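4-amino-4-deoxychorismate lyase (Legionella pneumophila, PDB 3LUL) belongs to the aminotransferase class IV family of pyridoxal phosphate-dependent enzymes and carries its cofactor bound covalently to the chain. Local coordinates at residues R123-N128 with S247-I252; W129-A134 with A163-T168; E169-E174 with V193-L198; T176-F181 with V233-S238. All coordinates share one frame; numbering follows the deposited sequence. Where two conformers were deposited one is given.

Contact 1. Residues R123-N128 with S247-I252; sequences RLISIN and SLDNII
The carboxylate of D249 turns its edge to S126 and is held there by two bonds. CG stands anti to the D249 carbonyl carbon (chi1 -57°), and from there OD1 accepts S126 N at 2.9 Å and OD2 accepts S126 OG at 2.7 Å. Both donors arrive on the syn side, the amide 23° and the hydroxyl 16° out of the carboxylate plane, so the two bonds fix its rotation. The guanidinium of R123 is also met at its edge, less certainly, since R123 and I252 are each modelled in two conformers. In those described, NH1 donates a bent bond to S247 OG at 2.9 Å, with the hydroxyl tilted from the plane, and I252 CD1 lies in the plane beside the same nitrogen.

Between these ends the backbones pair as parallel strands. L124 N donates to S247 O at 2.8 Å, and D249 N returns a bond to L124 O at 2.9 Å. A water links L124 O, S247 OG and D249 O. On the face carrying L124 and L248, L248 CD1 packs 3.8 Å from L124 CB and also touches S126 OG. A type II' turn from L248 to I251 then reverses the chain.

D249 OD2 has a second partner in K224 of helix 224-228, whose I227 covers L248. Strand 162-167 bonds along the other edge of strand 123-127, and helix 146-157 packs on I125 and I127.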
loop_
_atom_site.group_PDB
_atom_site.type_symbol
_atom_site.label_atom_id
_atom_site.label_comp_id
_atom_site.label_asym_id
_atom_site.label_seq_id
_atom_site.Cartn_x
_atom_site.Cartn_y
_atom_site.Cartn_z
ATOM N N ARG B 123 -9.718 9.659 20.797
ATOM C CA ARG B 123 -8.585 10.571 20.874
ATOM C C ARG B 123 -7.728 10.430 19.609
ATOM O O ARG B 123 -7.322 9.318 19.235
ATOM C CB ARG B 123 -7.751 10.282 22.125
ATOM C CG ARG B 123 -8.436 10.612 23.452
ATOM C CD ARG B 123 -7.406 10.690 24.569
ATOM N NE ARG B 123 -7.953 11.068 25.871
ATOM C CZ ARG B 123 -8.091 12.325 26.286
ATOM N NH1 ARG B 123 -7.767 13.331 25.484
ATOM N NH2 ARG B 123 -8.577 12.578 27.495
ATOM N N LEU B 124 -7.456 11.562 18.951
ATOM C CA LEU B 124 -6.686 11.620 17.697
ATOM C C LEU B 124 -5.345 12.307 17.879
ATOM O O LEU B 124 -5.219 13.189 18.733
ATOM C CB LEU B 124 -7.454 12.396 16.638
ATOM C CG LEU B 124 -8.824 11.852 16.263
ATOM C CD1 LEU B 124 -9.488 12.722 15.190
ATOM C CD2 LEU B 124 -8.714 10.408 15.759
ATOM N N ILE B 125 -4.365 11.892 17.073
ATOM C CA ILE B 125 -3.117 12.617 16.903
ATOM C C ILE B 125 -2.920 12.912 15.433
ATOM O O ILE B 125 -3.385 12.161 14.573
ATOM C CB ILE B 125 -1.858 11.896 17.504
ATOM C CG1 ILE B 125 -1.714 10.456 17.019
ATOM C CG2 ILE B 125 -1.849 11.986 19.080
ATOM C CD1 ILE B 125 -0.409 10.124 16.344
ATOM N N SER B 126 -2.259 14.024 15.134
ATOM C CA SER B 126 -1.993 14.402 13.751
ATOM C C SER B 126 -0.726 13.691 13.302
ATOM O O SER B 126 0.264 13.712 14.011
ATOM C CB SER B 126 -1.735 15.913 13.659
ATOM O OG SER B 126 -2.875 16.673 13.968
ATOM N N ILE B 127 -0.727 13.141 12.103
ATOM C CA ILE B 127 0.448 12.499 11.542
ATOM C C ILE B 127 1.348 13.552 10.864
ATOM O O ILE B 127 0.856 14.482 10.221
ATOM C CB ILE B 127 -0.030 11.405 10.562
ATOM C CG1 ILE B 127 -0.646 10.224 11.363
ATOM C CG2 ILE B 127 1.064 10.950 9.627
ATOM C CD1 ILE B 127 0.311 9.354 12.157
ATOM N N ASN B 128 2.658 13.362 10.975
ATOM C CA ASN B 128 3.635 14.356 10.494
ATOM C C ASN B 128 3.895 14.272 8.984
ATOM O O ASN B 128 4.166 15.275 8.338
ATOM C CB ASN B 128 4.977 14.254 11.245
ATOM C CG ASN B 128 5.689 12.946 11.012
ATOM O OD1 ASN B 128 5.120 11.870 11.221
ATOM N ND2 ASN B 128 6.945 13.026 10.566
ATOM N N SER B 247 -10.594 14.598 21.410
ATOM C CA SER B 247 -9.403 15.422 21.307
ATOM C C SER B 247 -8.610 15.195 20.040
ATOM O O SER B 247 -8.633 14.097 19.493
ATOM C CB SER B 247 -8.481 15.201 22.512
ATOM O OG SER B 247 -8.014 13.851 22.611
ATOM N N LEU B 248 -7.866 16.234 19.638
ATOM C CA LEU B 248 -6.837 16.149 18.596
ATOM C C LEU B 248 -5.546 16.718 19.198
ATOM O O LEU B 248 -5.525 17.886 19.581
ATOM C CB LEU B 248 -7.218 16.955 17.356
ATOM C CG LEU B 248 -6.135 17.058 16.265
ATOM C CD1 LEU B 248 -5.691 15.657 15.700
ATOM C CD2 LEU B 248 -6.569 18.009 15.174
ATOM N N ASP B 249 -4.491 15.900 19.272
ATOM C CA ASP B 249 -3.218 16.323 19.881
ATOM C C ASP B 249 -3.522 16.863 21.292
ATOM O O ASP B 249 -4.163 16.172 22.088
ATOM C CB ASP B 249 -2.535 17.336 18.946
ATOM C CG ASP B 249 -2.304 16.777 17.547
ATOM O OD1 ASP B 249 -1.839 15.627 17.453
ATOM O OD2 ASP B 249 -2.539 17.490 16.542
ATOM N N ASN B 250 -3.125 18.090 21.583
ATOM C CA ASN B 250 -3.428 18.693 22.887
ATOM C C ASN B 250 -4.644 19.623 22.883
ATOM O O ASN B 250 -4.627 20.694 23.480
ATOM C CB ASN B 250 -2.214 19.414 23.441
ATOM C CG ASN B 250 -1.834 20.650 22.648
ATOM O OD1 ASN B 250 -1.601 20.586 21.432
ATOM N ND2 ASN B 250 -1.748 21.791 23.347
ATOM N N ILE B 251 -5.724 19.196 22.254
ATOM C CA ILE B 251 -6.915 20.032 22.169
ATOM C C ILE B 251 -8.111 19.149 22.486
ATOM O O ILE B 251 -8.340 18.153 21.797
ATOM C CB ILE B 251 -7.029 20.693 20.779
ATOM C CG1 ILE B 251 -5.775 21.542 20.497
ATOM C CG2 ILE B 251 -8.287 21.572 20.692
ATOM C CD1 ILE B 251 -5.234 21.418 19.131
ATOM N N ILE B 252 -8.832 19.508 23.548
ATOM C CA ILE B 252 -10.007 18.780 24.011
ATOM C C ILE B 252 -11.237 19.499 23.471
ATOM O O ILE B 252 -11.305 20.729 23.541
ATOM C CB ILE B 252 -10.086 18.761 25.562
ATOM C CG1 ILE B 252 -8.747 18.338 26.175
ATOM C CG2 ILE B 252 -11.173 17.815 26.037
ATOM C CD1 ILE B 252 -8.370 16.916 25.866
HETATM O O HOH W 1 -5.642 13.605 21.493
#

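Contact 2. Residues W129-A134 with A163-T168; sequences WLRDKA and ALFFNT
The guanidinium of R131 lies flat over one face of the F165 ring, the planes only 13° apart. Its CZ sits 3.5 Å from the ring centroid, a cation-pi stack in which NH2 lies above the ring centre and NH1 over the CD2 side. The chain is extended from CG to NE, and chi4 (-179°) sets CZ anti to CG, over the ring. W129 runs beside F165 and points the same way, its NE1 at the ring edge, 4.0 Å from F165 CE1. E147 ties the two residues together: its OE2 accepts W129 NE1 and forms a salt bridge with R131 NE.

The strands joined here are parallel neighbours, connected through helix 146-157 as a beta-alpha-beta crossover. R131 N donates to F166 O at 3.0 Å, and T168 N approaches R131 O from above the carbonyl plane at 2.9 Å. L130 crosses F166 obliquely, its CD2 3.9 Å from F166 CB, while T168 CG2 meets L130 CB.

Past R131 the chain leaves the sheet. D132 OD1 accepts A134 N in an Asx turn, and a water joins K133 N to T168 OG1. D132 OD2 accepts L130 N of the second subunit, whose D132 returns the same bond to L130 here.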
loop_
_atom_site.group_PDB
_atom_site.type_symbol
_atom_site.label_atom_id
_atom_site.label_comp_id
_atom_site.label_asym_id
_atom_site.label_seq_id
_atom_site.Cartn_x
_atom_site.Cartn_y
_atom_site.Cartn_z
ATOM N N TRP B 129 3.856 13.081 8.422
ATOM C CA TRP B 129 4.031 12.983 6.977
ATOM C C TRP B 129 2.727 13.389 6.246
ATOM O O TRP B 129 1.600 13.178 6.766
ATOM C CB TRP B 129 4.544 11.605 6.569
ATOM C CG TRP B 129 3.579 10.467 6.705
ATOM C CD1 TRP B 129 2.614 10.105 5.821
ATOM C CD2 TRP B 129 3.544 9.488 7.755
ATOM N NE1 TRP B 129 1.962 8.999 6.273
ATOM C CE2 TRP B 129 2.536 8.583 7.444
ATOM C CE3 TRP B 129 4.279 9.292 8.926
ATOM C CZ2 TRP B 129 2.205 7.495 8.278
ATOM C CZ3 TRP B 129 3.945 8.175 9.752
ATOM C CH2 TRP B 129 2.925 7.322 9.418
ATOM N N LEU B 130 2.892 13.998 5.060
ATOM C CA LEU B 130 1.773 14.519 4.268
ATOM C C LEU B 130 1.486 13.673 3.027
ATOM O O LEU B 130 2.379 13.020 2.503
ATOM C CB LEU B 130 2.039 15.963 3.891
ATOM C CG LEU B 130 2.381 16.921 5.067
ATOM C CD1 LEU B 130 2.674 18.361 4.532
ATOM C CD2 LEU B 130 1.317 16.973 6.154
ATOM N N ARG B 131 0.248 13.748 2.547
ATOM C CA ARG B 131 -0.208 13.049 1.341
ATOM C C ARG B 131 -0.448 14.036 0.213
ATOM O O ARG B 131 -1.043 15.084 0.412
ATOM C CB ARG B 131 -1.507 12.281 1.598
ATOM C CG ARG B 131 -1.364 11.176 2.584
ATOM C CD ARG B 131 -2.711 10.569 3.034
ATOM N NE ARG B 131 -2.444 9.372 3.830
ATOM C CZ ARG B 131 -3.411 8.608 4.343
ATOM N NH1 ARG B 131 -4.680 8.937 4.157
ATOM N NH2 ARG B 131 -3.107 7.517 5.029
ATOM N N ASP B 132 -0.010 13.687 -0.989
ATOM C CA ASP B 132 -0.368 14.456 -2.182
ATOM C C ASP B 132 -1.798 14.108 -2.543
ATOM O O ASP B 132 -2.128 12.964 -2.790
ATOM C CB ASP B 132 0.560 14.116 -3.356
ATOM C CG ASP B 132 0.494 15.134 -4.477
ATOM O OD1 ASP B 132 -0.559 15.772 -4.639
ATOM O OD2 ASP B 132 1.500 15.296 -5.198
ATOM N N LYS B 133 -2.663 15.119 -2.612
ATOM C CA LYS B 133 -4.045 14.902 -3.023
ATOM C C LYS B 133 -4.153 14.291 -4.446
ATOM O O LYS B 133 -5.169 13.684 -4.802
ATOM C CB LYS B 133 -4.809 16.249 -2.954
ATOM C CG LYS B 133 -4.453 17.219 -4.058
ATOM C CD LYS B 133 -5.172 18.568 -3.874
ATOM C CE LYS B 133 -5.004 19.440 -5.103
ATOM N NZ LYS B 133 -5.238 20.866 -4.743
ATOM N N ALA B 134 -3.078 14.392 -5.234
ATOM C CA ALA B 134 -3.018 13.818 -6.589
ATOM C C ALA B 134 -2.647 12.334 -6.634
ATOM O O ALA B 134 -2.658 11.729 -7.705
ATOM C CB ALA B 134 -2.064 14.646 -7.473
ATOM N N ALA B 163 -5.297 8.113 14.140
ATOM C CA ALA B 163 -4.430 9.107 13.536
ATOM C C ALA B 163 -5.188 9.843 12.450
ATOM O O ALA B 163 -6.008 9.237 11.747
ATOM C CB ALA B 163 -3.222 8.421 12.914
ATOM N N LEU B 164 -4.898 11.132 12.323
ATOM C CA LEU B 164 -5.465 12.041 11.354
ATOM C C LEU B 164 -4.389 12.508 10.363
ATOM O O LEU B 164 -3.305 12.993 10.757
ATOM C CB LEU B 164 -6.068 13.243 12.063
ATOM C CG LEU B 164 -6.844 14.228 11.216
ATOM C CD1 LEU B 164 -8.143 13.610 10.636
ATOM C CD2 LEU B 164 -7.190 15.462 12.114
ATOM N N PHE B 165 -4.681 12.334 9.082
ATOM C CA PHE B 165 -3.795 12.740 7.994
ATOM C C PHE B 165 -4.170 14.089 7.366
ATOM O O PHE B 165 -5.355 14.465 7.266
ATOM C CB PHE B 165 -3.777 11.693 6.888
ATOM C CG PHE B 165 -3.414 10.327 7.370
ATOM C CD1 PHE B 165 -2.083 9.927 7.453
ATOM C CD2 PHE B 165 -4.389 9.437 7.745
ATOM C CE1 PHE B 165 -1.721 8.648 7.880
ATOM C CE2 PHE B 165 -4.043 8.137 8.191
ATOM C CZ PHE B 165 -2.697 7.752 8.272
ATOM N N PHE B 166 -3.120 14.761 6.921
ATOM C CA PHE B 166 -3.155 15.996 6.187
ATOM C C PHE B 166 -2.498 15.847 4.793
ATOM O O PHE B 166 -1.625 14.968 4.572
ATOM C CB PHE B 166 -2.457 17.067 6.990
ATOM C CG PHE B 166 -3.189 17.444 8.273
ATOM C CD1 PHE B 166 -3.137 16.618 9.390
ATOM C CD2 PHE B 166 -3.937 18.615 8.346
ATOM C CE1 PHE B 166 -3.860 16.954 10.576
ATOM C CE2 PHE B 166 -4.633 18.945 9.524
ATOM C CZ PHE B 166 -4.580 18.119 10.619
ATOM N N ASN B 167 -2.958 16.666 3.850
ATOM C CA ASN B 167 -2.368 16.688 2.519
ATOM C C ASN B 167 -1.215 17.702 2.472
ATOM O O ASN B 167 -0.942 18.393 3.471
ATOM C CB ASN B 167 -3.403 16.862 1.373
ATOM C CG ASN B 167 -4.086 18.213 1.349
ATOM O OD1 ASN B 167 -3.558 19.205 1.840
ATOM N ND2 ASN B 167 -5.265 18.258 0.714
ATOM N N THR B 168 -0.522 17.753 1.334
ATOM C CA THR B 168 0.635 18.633 1.162
ATOM C C THR B 168 0.276 20.120 1.027
ATOM O O THR B 168 1.166 20.977 1.004
ATOM C CB THR B 168 1.540 18.151 -0.026
ATOM O OG1 THR B 168 0.758 18.135 -1.221
ATOM C CG2 THR B 168 2.114 16.741 0.243
HETATM O O HOH W 2 -0.598 13.747 7.925
HETATM O O HOH W 3 -1.998 17.832 -1.813
#

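Contact 3. Residues E169-E174 with V193-L198; sequences ENHVTE and VEDGIL
T173 and E174 face the loop I197-L198, where the short strand 172-175 of the sheet meets the connection into helix 201-212 at the cofactor site of this class IV aminotransferase fold. This end is close-packed. I197 CG2 rests against T173, 3.6 Å from its CB and 3.5 Å from its carbonyl O, while T173 CG2 touches D195 O. E174, extended beyond CG (chi2 -165°), brings its carboxylate to the loop: L198 N donates to OE1 at 2.9 Å, on the syn side but 35° out of the plane, and L198 CB lies against the same oxygen. OE1 also makes a weak hydrogen bond to N1 of the modified lysine at position 141, so the loop amide may help to orient this carboxylate at the cofactor ring.

The other end is spaced by water. H171 ND1 and D195 OD1 stand 4.4 Å apart and share a water with E169 OE1; a second water joins V172 O to D195 OD2. D195 has firmer partners beyond the contact in R192 and S221. A third water belongs to the packed end: it accepts T173 OG1 at 2.8 Å and donates to G196 O at 2.9 Å and, at 3.2 Å, to E174 OE2.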
loop_
_atom_site.group_PDB
_atom_site.type_symbol
_atom_site.label_atom_id
_atom_site.label_comp_id
_atom_site.label_asym_id
_atom_site.label_seq_id
_atom_site.Cartn_x
_atom_site.Cartn_y
_atom_site.Cartn_z
ATOM N N GLU B 169 -1.024 20.441 1.025
ATOM C CA GLU B 169 -1.495 21.823 1.134
ATOM C C GLU B 169 -1.899 22.140 2.582
ATOM O O GLU B 169 -2.509 23.160 2.824
ATOM C CB GLU B 169 -2.673 22.057 0.166
ATOM C CG GLU B 169 -2.263 21.886 -1.315
ATOM C CD GLU B 169 -3.448 21.812 -2.279
ATOM O OE1 GLU B 169 -4.612 21.741 -1.829
ATOM O OE2 GLU B 169 -3.225 21.807 -3.509
ATOM N N ASN B 170 -1.522 21.260 3.521
ATOM C CA ASN B 170 -1.855 21.363 4.948
ATOM C C ASN B 170 -3.342 21.396 5.235
ATOM O O ASN B 170 -3.783 22.009 6.207
ATOM C CB ASN B 170 -1.145 22.536 5.590
ATOM C CG ASN B 170 0.341 22.451 5.411
ATOM O OD1 ASN B 170 0.930 23.287 4.742
ATOM N ND2 ASN B 170 0.954 21.432 5.999
ATOM N N HIS B 171 -4.110 20.682 4.422
ATOM C CA HIS B 171 -5.545 20.538 4.666
ATOM C C HIS B 171 -5.818 19.120 5.174
ATOM O O HIS B 171 -5.194 18.151 4.727
ATOM C CB HIS B 171 -6.351 20.844 3.418
ATOM C CG HIS B 171 -6.234 22.265 2.959
ATOM N ND1 HIS B 171 -6.106 22.604 1.629
ATOM C CD2 HIS B 171 -6.210 23.430 3.648
ATOM C CE1 HIS B 171 -6.008 23.915 1.517
ATOM N NE2 HIS B 171 -6.068 24.443 2.726
ATOM N N VAL B 172 -6.724 19.028 6.146
ATOM C CA VAL B 172 -7.197 17.765 6.729
ATOM C C VAL B 172 -7.795 16.854 5.657
ATOM O O VAL B 172 -8.517 17.335 4.787
ATOM C CB VAL B 172 -8.340 18.028 7.757
ATOM C CG1 VAL B 172 -8.734 16.726 8.479
ATOM C CG2 VAL B 172 -7.957 19.110 8.754
ATOM N N THR B 173 -7.525 15.564 5.716
ATOM C CA THR B 173 -8.183 14.594 4.834
ATOM C C THR B 173 -9.115 13.688 5.671
ATOM O O THR B 173 -10.310 13.942 5.749
ATOM C CB THR B 173 -7.192 13.817 3.945
ATOM O OG1 THR B 173 -6.254 13.034 4.733
ATOM C CG2 THR B 173 -6.453 14.814 3.089
ATOM N N GLU B 174 -8.552 12.681 6.321
ATOM C CA GLU B 174 -9.335 11.641 6.994
ATOM C C GLU B 174 -8.462 10.942 7.998
ATOM O O GLU B 174 -7.265 11.227 8.075
ATOM C CB GLU B 174 -9.818 10.640 5.939
ATOM C CG GLU B 174 -8.677 9.967 5.234
ATOM C CD GLU B 174 -9.071 9.260 3.958
ATOM O OE1 GLU B 174 -10.271 9.219 3.632
ATOM O OE2 GLU B 174 -8.161 8.694 3.327
ATOM N N VAL B 193 -13.951 16.173 -1.609
ATOM C CA VAL B 193 -13.431 14.989 -2.289
ATOM C C VAL B 193 -12.065 15.330 -2.920
ATOM O O VAL B 193 -11.154 14.542 -2.844
ATOM C CB VAL B 193 -14.395 14.443 -3.372
ATOM C CG1 VAL B 193 -13.835 13.159 -3.980
ATOM C CG2 VAL B 193 -15.755 14.155 -2.786
ATOM N N GLU B 194 -11.939 16.532 -3.454
ATOM C CA GLU B 194 -10.705 16.993 -4.113
ATOM C C GLU B 194 -9.507 17.201 -3.178
ATOM O O GLU B 194 -8.389 17.358 -3.664
ATOM C CB GLU B 194 -10.973 18.294 -4.867
ATOM C CG GLU B 194 -12.011 18.189 -5.968
ATOM C CD GLU B 194 -13.370 18.801 -5.620
ATOM O OE1 GLU B 194 -13.866 18.651 -4.480
ATOM O OE2 GLU B 194 -13.940 19.453 -6.510
ATOM N N ASP B 195 -9.720 17.194 -1.855
ATOM C CA ASP B 195 -8.617 17.265 -0.911
ATOM C C ASP B 195 -7.825 15.947 -0.811
ATOM O O ASP B 195 -6.788 15.903 -0.130
ATOM C CB ASP B 195 -9.079 17.686 0.500
ATOM C CG ASP B 195 -9.645 19.086 0.556
ATOM O OD1 ASP B 195 -9.148 19.961 -0.198
ATOM O OD2 ASP B 195 -10.591 19.297 1.382
ATOM N N GLY B 196 -8.312 14.882 -1.467
ATOM C CA GLY B 196 -7.632 13.609 -1.543
ATOM C C GLY B 196 -8.070 12.621 -0.472
ATOM O O GLY B 196 -7.253 12.087 0.280
ATOM N N ILE B 197 -9.378 12.462 -0.333
ATOM C CA ILE B 197 -9.966 11.597 0.683
ATOM C C ILE B 197 -10.637 10.407 0.036
ATOM O O ILE B 197 -10.891 10.403 -1.179
ATOM C CB ILE B 197 -11.056 12.350 1.525
ATOM C CG1 ILE B 197 -12.198 12.843 0.634
ATOM C CG2 ILE B 197 -10.417 13.514 2.310
ATOM C CD1 ILE B 197 -13.451 13.365 1.394
ATOM N N LEU B 198 -10.873 9.391 0.837
ATOM C CA LEU B 198 -11.742 8.281 0.459
ATOM C C LEU B 198 -13.165 8.828 0.512
ATOM O O LEU B 198 -13.579 9.330 1.556
ATOM C CB LEU B 198 -11.560 7.124 1.443
ATOM C CG LEU B 198 -11.913 5.708 1.007
ATOM C CD1 LEU B 198 -13.383 5.524 0.953
ATOM C CD2 LEU B 198 -11.280 5.366 -0.373
HETATM O O HOH W 4 -6.320 20.657 -0.357
HETATM O O HOH W 5 -9.632 19.651 4.002
HETATM O O HOH W 6 -6.039 11.057 2.752
#

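Contact 4. Residues T176-F181 with V233-S238; sequences TCANLF and VFLTNS
The carbonyl O of N179 is met by two groups of the facing strand: T236 N donates to it at 2.9 Å, and L235 CA adds a CA-H...O contact at 3.1 Å. N179 N answers with a bond to T236 O, completing a hydrogen-bonded antiparallel pair. The F181-F234 pair repeats the pattern, with F181 N meeting F234 O at 2.9 Å, nearly in line with the C=O.

On the face holding N179, F181, F234 and T236, the two phenyl rings lie with planes 1° apart but slid so far that they barely overlap, their centroids 5.2 Å apart. F234 CG lies between its backbone N and carbonyl carbon (chi1 70°), and what lies over the ring face is F181 CB, in a CH-pi contact 3.4 Å above the plane and offset toward CZ at the rim. T236 CG2 comes against F181 CD1 and CE1. L206 of helix 201-212 packs on both rings. On the opposite face L180 CD1 touches V233 CG1 at 3.9 Å.

Before strand 179-181 begins, N237 ND2 donates to C177 O at 2.9 Å, in its own amide plane but from above that of the carbonyl. N237 OD1 is taken by Q240 N. Next in the chain, S238 OG binds phosphate oxygen OP2 of the modified lysine at position 141, so this antiparallel pair ends at the cofactor site of the class IV fold.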
loop_
_atom_site.group_PDB
_atom_site.type_symbol
_atom_site.label_atom_id
_atom_site.label_comp_id
_atom_site.label_asym_id
_atom_site.label_seq_id
_atom_site.Cartn_x
_atom_site.Cartn_y
_atom_site.Cartn_z
ATOM N N THR B 176 -7.357 6.896 9.745
ATOM C CA THR B 176 -7.022 5.552 9.229
ATOM C C THR B 176 -8.221 4.741 8.744
ATOM O O THR B 176 -8.061 3.745 8.033
ATOM C CB THR B 176 -6.312 4.700 10.273
ATOM O OG1 THR B 176 -7.199 4.387 11.364
ATOM C CG2 THR B 176 -5.046 5.408 10.789
ATOM N N CYS B 177 -9.423 5.127 9.168
ATOM C CA CYS B 177 -10.613 4.325 8.869
ATOM C C CYS B 177 -11.921 5.096 8.758
ATOM O O CYS B 177 -12.983 4.483 8.676
ATOM C CB CYS B 177 -10.742 3.262 9.972
ATOM S SG CYS B 177 -11.152 3.968 11.578
ATOM N N ALA B 178 -11.865 6.422 8.701
ATOM C CA ALA B 178 -13.065 7.220 8.808
ATOM C C ALA B 178 -12.878 8.615 8.232
ATOM O O ALA B 178 -11.752 9.147 8.196
ATOM C CB ALA B 178 -13.526 7.274 10.283
ATOM N N ASN B 179 -13.983 9.170 7.724
ATOM C CA ASN B 179 -14.029 10.548 7.294
ATOM C C ASN B 179 -14.238 11.442 8.519
ATOM O O ASN B 179 -14.743 10.989 9.555
ATOM C CB ASN B 179 -15.154 10.762 6.272
ATOM C CG ASN B 179 -14.862 10.075 4.924
ATOM O OD1 ASN B 179 -15.558 9.158 4.532
ATOM N ND2 ASN B 179 -13.802 10.517 4.240
ATOM N N LEU B 180 -13.854 12.699 8.373
ATOM C CA LEU B 180 -13.975 13.702 9.437
ATOM C C LEU B 180 -14.950 14.799 9.109
ATOM O O LEU B 180 -14.979 15.326 7.999
ATOM C CB LEU B 180 -12.620 14.353 9.715
ATOM C CG LEU B 180 -12.591 15.340 10.898
ATOM C CD1 LEU B 180 -11.281 15.249 11.686
ATOM C CD2 LEU B 180 -12.758 16.747 10.418
ATOM N N PHE B 181 -15.718 15.191 10.129
ATOM C CA PHE B 181 -16.666 16.308 10.081
ATOM C C PHE B 181 -16.351 17.192 11.283
ATOM O O PHE B 181 -15.904 16.705 12.326
ATOM C CB PHE B 181 -18.115 15.800 10.191
ATOM C CG PHE B 181 -18.672 15.227 8.897
ATOM C CD1 PHE B 181 -18.394 13.924 8.518
ATOM C CD2 PHE B 181 -19.532 15.961 8.120
ATOM C CE1 PHE B 181 -18.917 13.394 7.364
ATOM C CE2 PHE B 181 -20.059 15.429 6.951
ATOM C CZ PHE B 181 -19.730 14.146 6.573
ATOM N N VAL B 233 -16.239 17.782 16.806
ATOM C CA VAL B 233 -15.578 17.071 15.745
ATOM C C VAL B 233 -16.032 15.647 15.867
ATOM O O VAL B 233 -16.114 15.085 16.985
ATOM C CB VAL B 233 -14.041 17.088 15.865
ATOM C CG1 VAL B 233 -13.405 16.307 14.738
ATOM C CG2 VAL B 233 -13.495 18.561 15.881
ATOM N N PHE B 234 -16.283 15.022 14.727
ATOM C CA PHE B 234 -16.713 13.580 14.734
ATOM C C PHE B 234 -16.320 12.860 13.446
ATOM O O PHE B 234 -15.979 13.474 12.437
ATOM C CB PHE B 234 -18.223 13.434 15.034
ATOM C CG PHE B 234 -19.143 13.903 13.928
ATOM C CD1 PHE B 234 -19.465 13.067 12.864
ATOM C CD2 PHE B 234 -19.672 15.193 13.944
ATOM C CE1 PHE B 234 -20.337 13.495 11.868
ATOM C CE2 PHE B 234 -20.542 15.640 12.939
ATOM C CZ PHE B 234 -20.870 14.804 11.908
ATOM N N LEU B 235 -16.330 11.539 13.503
ATOM C CA LEU B 235 -15.888 10.704 12.376
ATOM C C LEU B 235 -17.010 9.810 11.882
ATOM O O LEU B 235 -17.928 9.519 12.629
ATOM C CB LEU B 235 -14.760 9.813 12.829
ATOM C CG LEU B 235 -13.596 10.503 13.547
ATOM C CD1 LEU B 235 -12.608 9.447 14.090
ATOM C CD2 LEU B 235 -12.901 11.479 12.621
ATOM N N THR B 236 -16.906 9.344 10.642
ATOM C CA THR B 236 -17.944 8.516 10.066
ATOM C C THR B 236 -17.321 7.336 9.322
ATOM O O THR B 236 -16.317 7.485 8.622
ATOM C CB THR B 236 -18.863 9.317 9.067
ATOM O OG1 THR B 236 -18.096 9.764 7.936
ATOM C CG2 THR B 236 -19.523 10.561 9.728
ATOM N N ASN B 237 -17.938 6.174 9.480
ATOM C CA ASN B 237 -17.696 5.024 8.625
ATOM C C ASN B 237 -18.848 4.021 8.733
ATOM O O ASN B 237 -19.752 4.200 9.552
ATOM C CB ASN B 237 -16.324 4.381 8.868
ATOM C CG ASN B 237 -16.180 3.722 10.233
ATOM O OD1 ASN B 237 -17.158 3.347 10.872
ATOM N ND2 ASN B 237 -14.931 3.548 10.670
ATOM N N SER B 238 -18.834 3.005 7.879
ATOM C CA SER B 238 -20.005 2.119 7.744
ATOM C C SER B 238 -20.168 1.263 8.962
ATOM O O SER B 238 -21.278 1.009 9.365
ATOM C CB SER B 238 -19.865 1.184 6.527
ATOM O OG SER B 238 -20.040 1.881 5.340
HETATM O O HOH W 7 -17.787 7.932 5.619
#

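In the fold
All four contacts reach one mixed sheet, contact 3 through strand 172-175 alone. Contacts 1 and 2 share strand 122-131: their centres are 15 Å apart, and I125 and I127 bond to L164 between them. Contact 2 passes to contact 3, 7 Å away between centres, through the neighbouring strands 162-167 and 172-175 and the salt bridge K133-E169. Contacts 3 and 4, 13 Å apart between centres, alternate along the chain and meet where L198 O accepts N179 ND2. Contact 1, its segments 119 residues apart at their closest ends, spans the others along the chain. Contacts 3 and 4 border the cofactor, contact 3 through a weak bond; contacts 1 and 2 build the sheet beside them.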